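Local coordinates for protein vanadium-dependent bromoperoxidase (Corallina officinalis, PDB 1QHB) that catalyses the vanadate-dependent bromination of organic substrates with hydrogen peroxide and bromide, working as a calcium-stabilised homododecamer, at residues 318-321 with 325-328; 311-316 with 330-335; 239-244 with 535-540. All blocks are in the same frame, centred on the assembly; numbering follows the deposited sequence.

Interaction 1 (318-321 with 325-328); sequences RLIR and DLAT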
ATOM      1  N   ARG A 318      57.327  24.840 -19.110  1.00 11.48           N
ATOM      2  CA  ARG A 318      57.190  25.186 -20.526  1.00 12.15           C
ATOM      3  C   ARG A 318      55.867  24.642 -21.054  1.00 11.93           C
ATOM      4  O   ARG A 318      55.233  23.763 -20.418  1.00 13.02           O
ATOM      5  CB  ARG A 318      58.427  24.627 -21.222  1.00  7.71           C
ATOM      6  CG  ARG A 318      58.415  23.092 -21.227  1.00 12.58           C
ATOM      7  CD  ARG A 318      59.720  22.555 -21.826  1.00 11.41           C
ATOM      8  NE  ARG A 318      59.723  21.121 -21.936  1.00 11.58           N
ATOM      9  CZ  ARG A 318      60.761  20.365 -22.223  1.00 14.74           C
ATOM     10  NH1 ARG A 318      61.928  20.973 -22.454  1.00 14.04           N
ATOM     11  NH2 ARG A 318      60.622  19.049 -22.340  1.00  9.97           N
ATOM     12  N   LEU A 319      55.426  25.196 -22.179  1.00  9.56           N
ATOM     13  CA  LEU A 319      54.222  24.662 -22.839  1.00 12.12           C
ATOM     14  C   LEU A 319      54.509  23.208 -23.137  1.00 13.63           C
ATOM     15  O   LEU A 319      55.677  22.931 -23.465  1.00 16.39           O
ATOM     16  CB  LEU A 319      53.926  25.447 -24.132  1.00  7.99           C
ATOM     17  CG  LEU A 319      53.500  26.895 -23.851  1.00 18.47           C
ATOM     18  CD1 LEU A 319      53.482  27.683 -25.162  1.00 12.94           C
ATOM     19  CD2 LEU A 319      52.155  26.994 -23.133  1.00  7.49           C
ATOM     20  N   ILE A 320      53.552  22.307 -23.074  1.00 14.30           N
ATOM     21  CA  ILE A 320      53.828  20.912 -23.381  1.00 13.04           C
ATOM     22  C   ILE A 320      54.595  20.787 -24.687  1.00 14.02           C
ATOM     23  O   ILE A 320      54.138  21.091 -25.788  1.00 14.06           O
ATOM     24  CB  ILE A 320      52.554  20.037 -23.371  1.00 14.54           C
ATOM     25  CG1 ILE A 320      52.011  20.001 -21.913  1.00 12.40           C
ATOM     26  CG2 ILE A 320      52.854  18.636 -23.856  1.00  8.16           C
ATOM     27  CD1 ILE A 320      50.538  19.525 -21.930  1.00 15.67           C
ATOM     28  N   ARG A 321      55.732  20.093 -24.651  1.00 15.38           N
ATOM     29  CA  ARG A 321      56.606  19.907 -25.806  1.00 13.50           C
ATOM     30  C   ARG A 321      56.881  18.486 -26.218  1.00 13.46           C
ATOM     31  O   ARG A 321      56.883  18.098 -27.393  1.00 11.91           O
ATOM     32  CB  ARG A 321      57.950  20.522 -25.285  1.00 15.31           C
ATOM     33  CG  ARG A 321      58.715  21.256 -26.327  1.00 17.86           C
ATOM     34  CD  ARG A 321      59.874  22.124 -25.786  1.00 21.93           C
ATOM     35  NE  ARG A 321      60.549  22.598 -27.002  1.00 16.12           N
ATOM     36  CZ  ARG A 321      60.064  23.618 -27.729  1.00 19.50           C
ATOM     37  NH1 ARG A 321      59.012  24.399 -27.427  1.00 13.42           N
ATOM     38  NH2 ARG A 321      60.767  23.879 -28.842  1.00 18.65           N
ATOM     39  N   ASP A 325      56.460  15.418 -21.256  1.00  9.30           N
ATOM     40  CA  ASP A 325      55.702  16.467 -20.585  1.00 12.62           C
ATOM     41  C   ASP A 325      54.218  16.099 -20.461  1.00 12.12           C
ATOM     42  O   ASP A 325      53.582  16.605 -19.529  1.00 13.02           O
ATOM     43  CB  ASP A 325      55.844  17.791 -21.308  1.00 10.63           C
ATOM     44  CG  ASP A 325      57.272  18.347 -21.356  1.00 18.54           C
ATOM     45  OD1 ASP A 325      58.106  17.976 -20.538  1.00  9.38           O
ATOM     46  OD2 ASP A 325      57.534  19.200 -22.249  1.00 14.20           O
ATOM     47  N   LEU A 326      53.603  15.429 -21.429  1.00  9.41           N
ATOM     48  CA  LEU A 326      52.200  15.052 -21.310  1.00 12.12           C
ATOM     49  C   LEU A 326      52.118  14.016 -20.212  1.00 11.85           C
ATOM     50  O   LEU A 326      51.246  14.112 -19.355  1.00 12.10           O
ATOM     51  CB  LEU A 326      51.620  14.557 -22.651  1.00 12.06           C
ATOM     52  CG  LEU A 326      50.122  14.300 -22.652  1.00 17.13           C
ATOM     53  CD1 LEU A 326      49.350  15.540 -22.183  1.00  9.73           C
ATOM     54  CD2 LEU A 326      49.616  13.792 -23.999  1.00 10.57           C
ATOM     55  N   ALA A 327      53.058  13.069 -20.092  1.00 10.95           N
ATOM     56  CA  ALA A 327      53.095  12.148 -18.947  1.00 12.38           C
ATOM     57  C   ALA A 327      53.197  12.915 -17.649  1.00 10.44           C
ATOM     58  O   ALA A 327      52.455  12.691 -16.648  1.00 13.23           O
ATOM     59  CB  ALA A 327      54.295  11.210 -19.092  1.00 11.39           C
ATOM     60  N   THR A 328      54.073  13.899 -17.548  1.00 11.56           N
ATOM     61  CA  THR A 328      54.186  14.684 -16.311  1.00 11.08           C
ATOM     62  C   THR A 328      52.861  15.388 -15.996  1.00 13.49           C
ATOM     63  O   THR A 328      52.464  15.569 -14.828  1.00 10.55           O
ATOM     64  CB  THR A 328      55.278  15.783 -16.397  1.00 16.01           C
ATOM     65  OG1 THR A 328      56.511  15.097 -16.687  1.00  9.10           O
ATOM     66  CG2 THR A 328      55.446  16.608 -15.118  1.00  7.65           C
TER

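Interaction 2 (311-316 with 330-335); sequences ESYEPG and VHFDSL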
ATOM      1  N   GLU A 311      61.101  11.698  -8.496  1.00 15.25           N
ATOM      2  CA  GLU A 311      61.542  12.329  -9.720  1.00 15.67           C
ATOM      3  C   GLU A 311      62.315  13.630  -9.556  1.00 17.06           C
ATOM      4  O   GLU A 311      62.142  14.397  -8.616  1.00 17.39           O
ATOM      5  CB  GLU A 311      60.311  12.618 -10.600  1.00 11.04           C
ATOM      6  CG  GLU A 311      59.693  11.306 -11.048  1.00 13.76           C
ATOM      7  CD  GLU A 311      58.546  10.915 -10.109  1.00 19.02           C
ATOM      8  OE1 GLU A 311      58.312  11.571  -9.084  1.00 11.73           O
ATOM      9  OE2 GLU A 311      57.879   9.909 -10.460  1.00 14.74           O
ATOM     10  N   SER A 312      63.126  13.935 -10.581  1.00 15.83           N
ATOM     11  CA  SER A 312      63.857  15.211 -10.563  1.00 15.53           C
ATOM     12  C   SER A 312      63.364  15.998 -11.776  1.00 13.45           C
ATOM     13  O   SER A 312      62.903  15.392 -12.734  1.00 13.63           O
ATOM     14  CB  SER A 312      65.352  15.150 -10.729  1.00 11.05           C
ATOM     15  OG  SER A 312      65.600  14.280 -11.869  1.00 14.39           O
ATOM     16  N   TYR A 313      63.385  17.301 -11.626  1.00 11.97           N
ATOM     17  CA  TYR A 313      62.852  18.259 -12.583  1.00 13.54           C
ATOM     18  C   TYR A 313      63.915  19.307 -12.905  1.00 15.57           C
ATOM     19  O   TYR A 313      64.850  19.543 -12.145  1.00 15.85           O
ATOM     20  CB  TYR A 313      61.633  19.046 -11.950  1.00 12.04           C
ATOM     21  CG  TYR A 313      60.522  18.058 -11.627  1.00 16.77           C
ATOM     22  CD1 TYR A 313      60.504  17.331 -10.428  1.00 13.20           C
ATOM     23  CD2 TYR A 313      59.540  17.794 -12.601  1.00 11.22           C
ATOM     24  CE1 TYR A 313      59.525  16.372 -10.185  1.00 19.29           C
ATOM     25  CE2 TYR A 313      58.584  16.841 -12.337  1.00 17.31           C
ATOM     26  CZ  TYR A 313      58.564  16.142 -11.148  1.00 19.50           C
ATOM     27  OH  TYR A 313      57.580  15.213 -10.989  1.00 19.33           O
ATOM     28  N   GLU A 314      63.684  20.000 -14.012  1.00 12.00           N
ATOM     29  CA  GLU A 314      64.480  21.158 -14.387  1.00 15.94           C
ATOM     30  C   GLU A 314      63.729  22.384 -13.861  1.00 17.29           C
ATOM     31  O   GLU A 314      62.547  22.283 -13.556  1.00 13.22           O
ATOM     32  CB  GLU A 314      64.599  21.255 -15.900  1.00 15.59           C
ATOM     33  CG  GLU A 314      65.326  20.089 -16.555  1.00 31.20           C
ATOM     34  CD  GLU A 314      66.820  20.093 -16.281  1.00 45.48           C
ATOM     35  OE1 GLU A 314      67.330  21.181 -15.918  1.00 61.18           O
ATOM     36  OE2 GLU A 314      67.477  19.036 -16.420  1.00 56.56           O
ATOM     37  N   PRO A 315      64.449  23.482 -13.695  1.00 19.70           N
ATOM     38  CA  PRO A 315      63.882  24.733 -13.233  1.00 17.60           C
ATOM     39  C   PRO A 315      62.881  25.267 -14.250  1.00 17.04           C
ATOM     40  O   PRO A 315      63.029  24.984 -15.443  1.00 17.01           O
ATOM     41  CB  PRO A 315      65.076  25.693 -13.123  1.00 18.16           C
ATOM     42  CG  PRO A 315      66.266  24.793 -13.127  1.00 18.47           C
ATOM     43  CD  PRO A 315      65.905  23.601 -13.990  1.00 21.23           C
ATOM     44  N   GLY A 316      61.894  26.053 -13.792  1.00 14.17           N
ATOM     45  CA  GLY A 316      60.969  26.680 -14.716  1.00 11.18           C
ATOM     46  C   GLY A 316      59.794  25.777 -15.111  1.00 13.53           C
ATOM     47  O   GLY A 316      59.344  24.881 -14.408  1.00 12.18           O
ATOM     48  N   VAL A 330      49.812  14.429 -16.557  1.00  7.44           N
ATOM     49  CA  VAL A 330      48.833  13.496 -15.998  1.00  8.15           C
ATOM     50  C   VAL A 330      49.349  12.725 -14.781  1.00 11.97           C
ATOM     51  O   VAL A 330      48.665  11.849 -14.233  1.00 11.36           O
ATOM     52  CB  VAL A 330      48.288  12.502 -17.073  1.00  6.90           C
ATOM     53  CG1 VAL A 330      47.668  13.186 -18.283  1.00  4.08           C
ATOM     54  CG2 VAL A 330      49.416  11.583 -17.509  1.00  7.52           C
ATOM     55  N   HIS A 331      50.529  13.097 -14.226  1.00 10.22           N
ATOM     56  CA  HIS A 331      51.012  12.439 -13.053  1.00  7.30           C
ATOM     57  C   HIS A 331      50.251  13.033 -11.849  1.00 10.23           C
ATOM     58  O   HIS A 331      50.018  12.365 -10.849  1.00  8.30           O
ATOM     59  CB  HIS A 331      52.518  12.672 -12.837  1.00  7.11           C
ATOM     60  CG  HIS A 331      53.119  11.758 -11.794  1.00 12.68           C
ATOM     61  ND1 HIS A 331      54.477  11.668 -11.549  1.00 11.91           N
ATOM     62  CD2 HIS A 331      52.560  10.795 -11.016  1.00 12.73           C
ATOM     63  CE1 HIS A 331      54.710  10.746 -10.618  1.00  8.96           C
ATOM     64  NE2 HIS A 331      53.565  10.208 -10.280  1.00 12.09           N
ATOM     65  N   PHE A 332      50.045  14.371 -11.894  1.00 10.30           N
ATOM     66  CA  PHE A 332      49.513  15.038 -10.711  1.00 10.61           C
ATOM     67  C   PHE A 332      48.257  15.841 -10.913  1.00 10.60           C
ATOM     68  O   PHE A 332      47.804  16.567 -10.005  1.00  8.56           O
ATOM     69  CB  PHE A 332      50.604  16.013 -10.222  1.00 12.00           C
ATOM     70  CG  PHE A 332      51.893  15.346  -9.808  1.00 15.95           C
ATOM     71  CD1 PHE A 332      51.891  14.398  -8.776  1.00 12.22           C
ATOM     72  CD2 PHE A 332      53.068  15.640 -10.454  1.00 14.88           C
ATOM     73  CE1 PHE A 332      53.078  13.793  -8.384  1.00 15.79           C
ATOM     74  CE2 PHE A 332      54.266  15.016 -10.118  1.00 10.48           C
ATOM     75  CZ  PHE A 332      54.268  14.096  -9.066  1.00 13.89           C
ATOM     76  N   ASP A 333      47.712  15.805 -12.124  1.00  8.85           N
ATOM     77  CA  ASP A 333      46.516  16.638 -12.302  1.00  9.58           C
ATOM     78  C   ASP A 333      45.416  16.294 -11.311  1.00 10.81           C
ATOM     79  O   ASP A 333      45.154  15.139 -10.958  1.00 12.69           O
ATOM     80  CB  ASP A 333      45.996  16.402 -13.720  1.00  9.18           C
ATOM     81  CG  ASP A 333      45.604  14.977 -14.012  1.00 12.46           C
ATOM     82  OD1 ASP A 333      46.281  14.017 -13.620  1.00 11.33           O
ATOM     83  OD2 ASP A 333      44.588  14.793 -14.730  1.00 10.96           O
ATOM     84  N   SER A 334      44.682  17.304 -10.853  1.00 11.89           N
ATOM     85  CA  SER A 334      43.454  16.930 -10.105  1.00 14.77           C
ATOM     86  C   SER A 334      42.592  16.192 -11.157  1.00 22.51           C
ATOM     87  O   SER A 334      42.699  16.558 -12.375  1.00 31.26           O
ATOM     88  CB  SER A 334      42.751  18.179  -9.701  1.00 19.26           C
ATOM     89  OG  SER A 334      41.571  18.183 -10.503  1.00 31.53           O
ATOM     90  N   LEU A 335      41.699  15.242 -10.842  1.00 20.16           N
ATOM     91  CA  LEU A 335      41.085  14.540 -11.980  1.00 18.20           C
ATOM     92  C   LEU A 335      40.209  15.342 -12.893  1.00 13.86           C
ATOM     93  O   LEU A 335      40.369  14.991 -14.057  1.00 19.76           O
ATOM     94  CB  LEU A 335      40.536  13.164 -11.622  1.00 37.30           C
ATOM     95  CG  LEU A 335      41.486  11.981 -11.915  1.00 31.28           C
ATOM     96  CD1 LEU A 335      42.910  12.259 -11.467  1.00 31.49           C
ATOM     97  CD2 LEU A 335      40.985  10.732 -11.191  1.00 40.67           C
TER
HETATM   98  O   HOH W   1      56.442  13.283 -12.916  1.00 13.76           O

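Interaction 3 (239-244 with 535-540); sequences QFIIVG and NKLADN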
ATOM      1  N   GLN A 239      43.732  22.242 -28.490  1.00 11.43           N
ATOM      2  CA  GLN A 239      44.016  23.648 -28.245  1.00  9.62           C
ATOM      3  C   GLN A 239      43.867  23.965 -26.766  1.00 12.93           C
ATOM      4  O   GLN A 239      44.510  24.856 -26.200  1.00 14.83           O
ATOM      5  CB  GLN A 239      43.003  24.554 -29.009  1.00  9.71           C
ATOM      6  CG  GLN A 239      43.093  24.392 -30.534  1.00 10.17           C
ATOM      7  CD  GLN A 239      44.489  24.820 -31.013  1.00 15.20           C
ATOM      8  OE1 GLN A 239      44.870  25.991 -30.883  1.00 12.55           O
ATOM      9  NE2 GLN A 239      45.201  23.810 -31.490  1.00  7.70           N
ATOM     10  N   PHE A 240      42.969  23.291 -26.066  1.00 13.18           N
ATOM     11  CA  PHE A 240      42.622  23.597 -24.688  1.00 10.16           C
ATOM     12  C   PHE A 240      43.678  23.272 -23.647  1.00 10.33           C
ATOM     13  O   PHE A 240      43.501  23.709 -22.474  1.00 11.05           O
ATOM     14  CB  PHE A 240      41.293  22.873 -24.330  1.00 12.11           C
ATOM     15  CG  PHE A 240      40.124  23.373 -25.155  1.00 13.56           C
ATOM     16  CD1 PHE A 240      39.804  24.705 -25.248  1.00 13.28           C
ATOM     17  CD2 PHE A 240      39.342  22.480 -25.847  1.00  8.83           C
ATOM     18  CE1 PHE A 240      38.709  25.127 -25.985  1.00 21.60           C
ATOM     19  CE2 PHE A 240      38.268  22.895 -26.616  1.00 10.99           C
ATOM     20  CZ  PHE A 240      37.949  24.211 -26.690  1.00 15.62           C
ATOM     21  N   ILE A 241      44.717  22.541 -24.016  1.00  7.58           N
ATOM     22  CA  ILE A 241      45.808  22.256 -23.087  1.00  9.90           C
ATOM     23  C   ILE A 241      47.053  23.078 -23.388  1.00 13.25           C
ATOM     24  O   ILE A 241      48.036  22.958 -22.640  1.00 13.27           O
ATOM     25  CB  ILE A 241      46.077  20.742 -23.024  1.00 11.83           C
ATOM     26  CG1 ILE A 241      46.607  20.295 -21.640  1.00  6.74           C
ATOM     27  CG2 ILE A 241      46.876  20.175 -24.164  1.00  8.46           C
ATOM     28  CD1 ILE A 241      46.724  18.827 -21.523  1.00  7.86           C
ATOM     29  N   ILE A 242      47.028  23.980 -24.370  1.00  9.28           N
ATOM     30  CA  ILE A 242      48.148  24.836 -24.675  1.00 12.48           C
ATOM     31  C   ILE A 242      47.771  26.300 -24.818  1.00 13.40           C
ATOM     32  O   ILE A 242      48.641  27.134 -24.542  1.00 16.64           O
ATOM     33  CB  ILE A 242      48.897  24.504 -25.981  1.00 13.69           C
ATOM     34  CG1 ILE A 242      47.939  24.405 -27.175  1.00 12.67           C
ATOM     35  CG2 ILE A 242      49.751  23.269 -25.807  1.00  8.01           C
ATOM     36  CD1 ILE A 242      48.674  24.180 -28.491  1.00 14.16           C
ATOM     37  N   VAL A 243      46.589  26.725 -25.255  1.00 11.73           N
ATOM     38  CA  VAL A 243      46.369  28.148 -25.400  1.00 10.59           C
ATOM     39  C   VAL A 243      45.785  28.742 -24.117  1.00 16.34           C
ATOM     40  O   VAL A 243      45.176  28.048 -23.283  1.00 14.73           O
ATOM     41  CB  VAL A 243      45.385  28.506 -26.527  1.00 13.54           C
ATOM     42  CG1 VAL A 243      45.791  27.814 -27.812  1.00 18.86           C
ATOM     43  CG2 VAL A 243      43.961  28.083 -26.142  1.00 18.00           C
ATOM     44  N   GLY A 244      45.866  30.065 -24.111  1.00 10.63           N
ATOM     45  CA  GLY A 244      45.199  30.870 -23.112  1.00 11.99           C
ATOM     46  C   GLY A 244      43.829  31.314 -23.674  1.00 14.29           C
ATOM     47  O   GLY A 244      43.347  30.869 -24.716  1.00 10.96           O
ATOM     48  N   ASN A 535      36.912  16.273 -27.358  1.00 10.13           N
ATOM     49  CA  ASN A 535      37.177  14.855 -27.518  1.00 11.02           C
ATOM     50  C   ASN A 535      38.685  14.652 -27.581  1.00 11.40           C
ATOM     51  O   ASN A 535      39.260  13.752 -26.965  1.00 14.52           O
ATOM     52  CB  ASN A 535      36.536  14.231 -28.774  1.00  8.09           C
ATOM     53  CG  ASN A 535      35.037  14.079 -28.726  1.00 15.20           C
ATOM     54  OD1 ASN A 535      34.348  14.213 -27.700  1.00 12.30           O
ATOM     55  ND2 ASN A 535      34.428  13.792 -29.882  1.00 12.28           N
ATOM     56  N   LYS A 536      39.403  15.486 -28.332  1.00 13.38           N
ATOM     57  CA  LYS A 536      40.881  15.377 -28.407  1.00 11.38           C
ATOM     58  C   LYS A 536      41.547  15.485 -27.034  1.00  8.93           C
ATOM     59  O   LYS A 536      42.508  14.782 -26.716  1.00 11.61           O
ATOM     60  CB  LYS A 536      41.401  16.486 -29.338  1.00  9.08           C
ATOM     61  CG  LYS A 536      42.916  16.317 -29.567  1.00 12.74           C
ATOM     62  CD  LYS A 536      43.506  17.334 -30.518  1.00 10.67           C
ATOM     63  CE  LYS A 536      43.021  17.129 -31.957  1.00  7.68           C
ATOM     64  NZ  LYS A 536      43.284  18.292 -32.849  1.00  7.22           N
ATOM     65  N   LEU A 537      41.092  16.448 -26.231  1.00  9.76           N
ATOM     66  CA  LEU A 537      41.589  16.693 -24.894  1.00  9.04           C
ATOM     67  C   LEU A 537      41.373  15.474 -23.979  1.00 12.30           C
ATOM     68  O   LEU A 537      42.289  15.017 -23.257  1.00 11.64           O
ATOM     69  CB  LEU A 537      40.853  17.901 -24.298  1.00  9.89           C
ATOM     70  CG  LEU A 537      41.214  18.324 -22.859  1.00 11.22           C
ATOM     71  CD1 LEU A 537      42.656  18.773 -22.795  1.00  8.29           C
ATOM     72  CD2 LEU A 537      40.309  19.455 -22.383  1.00  9.29           C
ATOM     73  N   ALA A 538      40.186  14.881 -24.051  1.00  7.89           N
ATOM     74  CA  ALA A 538      39.939  13.622 -23.339  1.00  8.48           C
ATOM     75  C   ALA A 538      40.929  12.569 -23.763  1.00  9.56           C
ATOM     76  O   ALA A 538      41.554  11.908 -22.940  1.00 11.75           O
ATOM     77  CB  ALA A 538      38.513  13.104 -23.591  1.00  8.07           C
ATOM     78  N   ASP A 539      41.120  12.454 -25.109  1.00 10.02           N
ATOM     79  CA  ASP A 539      42.116  11.491 -25.587  1.00  9.46           C
ATOM     80  C   ASP A 539      43.523  11.866 -25.133  1.00 11.11           C
ATOM     81  O   ASP A 539      44.293  10.945 -24.859  1.00 13.37           O
ATOM     82  CB  ASP A 539      42.025  11.335 -27.100  1.00  9.34           C
ATOM     83  CG  ASP A 539      41.218  10.172 -27.608  1.00 13.89           C
ATOM     84  OD1 ASP A 539      41.051   9.144 -26.879  1.00 10.60           O
ATOM     85  OD2 ASP A 539      40.729  10.228 -28.771  1.00 15.25           O
ATOM     86  N   ASN A 540      43.921  13.120 -25.097  1.00  8.83           N
ATOM     87  CA  ASN A 540      45.272  13.513 -24.683  1.00  9.75           C
ATOM     88  C   ASN A 540      45.559  13.144 -23.234  1.00 10.96           C
ATOM     89  O   ASN A 540      46.597  12.622 -22.817  1.00  9.91           O
ATOM     90  CB  ASN A 540      45.387  15.031 -24.799  1.00  9.10           C
ATOM     91  CG  ASN A 540      45.520  15.653 -26.174  1.00 11.44           C
ATOM     92  OD1 ASN A 540      45.381  16.872 -26.247  1.00 10.49           O
ATOM     93  ND2 ASN A 540      45.796  14.923 -27.246  1.00  7.72           N
TER
HETATM   94  O   HOH W   2      44.779  21.108 -31.730  1.00  9.37           O

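Interaction 1 (318-321 with 325-328)
Asp325 points its carboxylate at the loop 318-321, where one oxygen, OD2, accepts three N-H donors from this loop. Two come from the guanidinium of Arg318, which grips side-on with NE and NH2, both aimed at that single atom. The NE to OD2 distance is 2.9 Å with an N-H...O angle of 150°, and this pair is the core of a salt bridge. Arg318 NH2 lies 3.1 Å from Asp325 OD2, and its link to OD1 of the same carboxylate is weak. The oxygen sits close to the guanidinium plane and is met on its syn side, but the two flat groups are turned 62° from each other, so the pair is not a coplanar two-by-two fork; NE and NH2 converge on OD2. The third donor is the backbone N of Arg321, 3.1 Å from Asp325 OD2, and it is received on the anti lone pair of OD2, away from OD1. The carboxylate therefore ties a side chain and a main-chain amide of the same loop together, and the nearby positive charge would tend to favour its ionised form.

Arg318 reaches this place on an extended chain that starts with CG between the backbone N and the carbonyl carbon (chi1 68°). The CD of Arg321 lies over one guanidinium face, while the polar end of Arg321 leads away to the carbonyl oxygen of Glu516. Next to the polar cluster, Ile320 CG2 packs 4.0 Å from Asp325 CB, and Ile320 CD1 lies 4.2 Å from Leu326 CD1.

The contact is buried where strand 313-318 gives way to helix 323-332: strand 276-285 lies alongside through Val282 and Ile284, strand 510-512 touches Leu319 and Arg321, and helix 530-548 meets Leu326 through Met547.

Interaction 2 (311-316 with 330-335)
Glu311 and His331 mark the nearest approach of the two backbones, with CA atoms still 11.0 Å apart, and the gap is bridged wholly by side chains and a water. The carboxylate of Glu311 comes at the edge of the His331 imidazole, near the ring plane, its OE2 3.3 Å from CE1. The carboxylate and ring planes stand 84° apart. No direct hydrogen bond joins this pair: Glu311 OE2 is bonded to the backbone N of Ala472, and His331 NE2 to Glu473.

Tyr313 reaches across from the strand and sets its hydroxyl at the rim of the Phe332 ring, OH to CE2 3.4 Å, in the plane of that ring. The same hydroxyl is 3.0 Å from a water that lies 2.9 Å from His331 ND1. Both imidazole nitrogens thus have polar partners, which limits rotation of the ring. A chi1 of -167° swings the His331 ring away from its own backbone N and out toward Glu311 and the water. Phe332 CZ lies over the rim of one imidazole face, while His331 CG sits over the centre of the phenyl ring; Phe471 stacks on His331 too.

Phe332 also packs on Ser275 of a second subunit, placing the contact beside a subunit interface. The arrangement belongs to the surroundings of the vanadate site of this haloperoxidase family: the side chain of His331 lies about 5 Å from that of Arg545, a vanadate-binding residue by similarity, while Asp333 hydrogen-bonds His485.

Interaction 3 (239-244 with 535-540)
Leu537 overlaps two consecutive residues of the loop 239-244, touching each with a different methyl. Its CD1 lies 4.0 Å from CB of Ile241, and its CD2 lies 4.1 Å from CB of Phe240, so the forked end of the leucine meets the loop at the roots of both side chains. The leucine projects from helix 530-548 with CG anti to the backbone N (chi1 179°), which carries the fork out to the loop. The closest backbone approach falls at the same place, Phe240 CA to Leu537 CA, at 7.0 Å.

Beyond its CB, Phe240 turns its ring away from Leu537 and packs on Ala342 and Leu346 of helix 337-349, which also covers Leu537, and on Glu533 and Leu534, one turn earlier on helix 530-548. Ile241 adds a second, lighter touch one helical turn along: its CG2 comes 4.2 Å from Asn540 OD1, the two side chains crossing at a slant. That amide oxygen accepts a hydrogen bond from the backbone N of Ser238.

A water extends the junction at its polar margin. It accepts from Gln239 NE2 at 2.7 Å and, weakly, from Lys536 NZ, whose stronger partners are Glu533 and the carbonyl oxygens of Val233 and Pro235. Within the loop, Gln239 O receives the amides of both Ile242 and Val243, which holds a tight turn; the CB atoms of Phe240 and Ile241 point toward the helix.

The direct contact is apolar, while hydrogen bonds at its borders, the Ser238 bond and Gln239 N to Glu533 OE1, also tie loop to helix, so the chemistry implies packing with polar fixing at the margin.

In the fold
Interactions 1 and 2 both use helix 323-332 and have centres about 9 Å apart; they touch where Thr328 CG2 meets Tyr313 CE2 at 4.2 Å. Interaction 3 lies about 12 Å from interaction 1, centre to centre, and is joined to it by packing, Leu326 CD2 to Asn540 O at 3.4 Å and Ile320 CD1 to Ile241 CD1 at 3.9 Å. Interactions 2 and 3 do not touch: their centres are about 17 Å apart, their nearest atoms about 5 Å. All three lie near the inferred vanadate pocket. Interaction 2 comes closest, with the His331 side chain about 7 Å from that of His485, against about 9 Å for Leu326 and about 10 Å for Ile241.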